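PDB 7LCE: D-glucosaminate-6-phosphate ammonia lyase from Salmonella typhimurium, which belongs to the selenocysteine synthase-like family of pyridoxal phosphate-dependent enzymes with an aminotransferase-type fold. Local coordinates for residues Ser281-His284 and Gly285-Ala288. Sequence-based numbering, arbitrary orientation.
Sequences SAIH and GLYA
The hydroxyl oxygen of S281 is gripped twice. Across the turn, A288 N donates to S281 OG at 3.1 Å along a nearly straight N-H line (167°), while on the helix side OG hydrogen-bonds to A277 O, one turn back. The torsion matters here: with chi1 at -54°, OG stands beside its own backbone N and anti to the carbonyl carbon, close to the helix backbone and still able to meet the strand. The Y287 ring skirts the same oxygen obliquely, CD1 lying 4.0 Å from S281 OG. On the same residue, S281 CA makes a CA-H...O contact of 3.4 Å with L286 O, so the last turn of the helix touches the strand through backbone as well as side chain.

Between these residues the chain reverses in a type II beta turn from I283 to L286, closed by L286 N to I283 O at 3.2 Å. G285 takes the third position with a positive phi (92°), as a type II turn usually has there. On one side of the turn I283 and L286 lie alongside each other, pointing the same way, with I283 CG2 against L286 CD1 at 3.9 Å, whereas the H284 side chain heads outward.

This is the helix-to-strand connection joining helix 270-282 to strand 286-292, outermost in this chain's three-stranded antiparallel sheet. The I283–L286 pair continues onto A364 and L360 of helix 352-365, L286 also packs on V304 and V306, and through backbone bonds Y287 pairs with R305 of strand 300-306 and G285 with N307 just past its end.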
loop_
_atom_site.group_PDB
_atom_site.type_symbol
_atom_site.label_atom_id
_atom_site.label_comp_id
_atom_site.label_asym_id
_atom_site.label_seq_id
_atom_site.Cartn_x
_atom_site.Cartn_y
_atom_site.Cartn_z
ATOM N N SER A 281 -66.204 -3.789 -30.963
ATOM C CA SER A 281 -66.761 -2.553 -31.504
ATOM C C SER A 281 -68.253 -2.427 -31.220
ATOM O O SER A 281 -68.781 -1.310 -31.172
ATOM C CB SER A 281 -66.496 -2.476 -33.006
ATOM O OG SER A 281 -65.114 -2.626 -33.278
ATOM N N ALA A 282 -68.950 -3.554 -31.058
ATOM C CA ALA A 282 -70.361 -3.510 -30.689
ATOM C C ALA A 282 -70.562 -2.926 -29.296
ATOM O O ALA A 282 -71.620 -2.351 -29.013
ATOM C CB ALA A 282 -70.971 -4.908 -30.768
ATOM N N ILE A 283 -69.567 -3.070 -28.420
ATOM C CA ILE A 283 -69.641 -2.513 -27.074
ATOM C C ILE A 283 -69.562 -0.992 -27.140
ATOM O O ILE A 283 -68.705 -0.427 -27.832
ATOM C CB ILE A 283 -68.520 -3.090 -26.194
ATOM C CG1 ILE A 283 -68.674 -4.603 -26.046
ATOM C CG2 ILE A 283 -68.511 -2.431 -24.828
ATOM C CD1 ILE A 283 -67.364 -5.324 -25.840
ATOM N N HIS A 284 -70.455 -0.324 -26.414
ATOM C CA HIS A 284 -70.501 1.131 -26.435
ATOM C C HIS A 284 -69.243 1.715 -25.806
ATOM O O HIS A 284 -68.875 1.361 -24.681
ATOM C CB HIS A 284 -71.737 1.626 -25.686
ATOM C CG HIS A 284 -72.001 3.089 -25.853
ATOM N ND1 HIS A 284 -72.172 3.681 -27.086
ATOM C CD2 HIS A 284 -72.117 4.082 -24.939
ATOM C CE1 HIS A 284 -72.386 4.975 -26.923
ATOM N NE2 HIS A 284 -72.357 5.244 -25.630
ATOM N N GLY A 285 -68.589 2.624 -26.530
ATOM C CA GLY A 285 -67.367 3.245 -26.068
ATOM C C GLY A 285 -66.089 2.557 -26.496
ATOM O O GLY A 285 -65.002 3.089 -26.231
ATOM N N LEU A 286 -66.178 1.382 -27.114
ATOM C CA LEU A 286 -65.018 0.626 -27.568
ATOM C C LEU A 286 -65.018 0.500 -29.085
ATOM O O LEU A 286 -66.049 0.175 -29.683
ATOM C CB LEU A 286 -64.997 -0.766 -26.934
ATOM C CG LEU A 286 -64.695 -0.814 -25.439
ATOM C CD1 LEU A 286 -64.573 -2.254 -24.971
ATOM C CD2 LEU A 286 -63.435 -0.028 -25.126
ATOM N N TYR A 287 -63.870 0.772 -29.705
ATOM C CA TYR A 287 -63.669 0.535 -31.132
ATOM C C TYR A 287 -62.401 -0.285 -31.319
ATOM O O TYR A 287 -61.330 0.111 -30.848
ATOM C CB TYR A 287 -63.568 1.828 -31.944
ATOM C CG TYR A 287 -63.189 1.541 -33.383
ATOM C CD1 TYR A 287 -64.140 1.102 -34.297
ATOM C CD2 TYR A 287 -61.877 1.670 -33.818
ATOM C CE1 TYR A 287 -63.796 0.821 -35.609
ATOM C CE2 TYR A 287 -61.523 1.387 -35.125
ATOM C CZ TYR A 287 -62.486 0.966 -36.017
ATOM O OH TYR A 287 -62.133 0.690 -37.319
ATOM N N ALA A 288 -62.525 -1.433 -31.980
ATOM C CA ALA A 288 -61.409 -2.343 -32.188
ATOM C C ALA A 288 -61.138 -2.503 -33.678
ATOM O O ALA A 288 -62.070 -2.595 -34.482
ATOM C CB ALA A 288 -61.677 -3.712 -31.557
#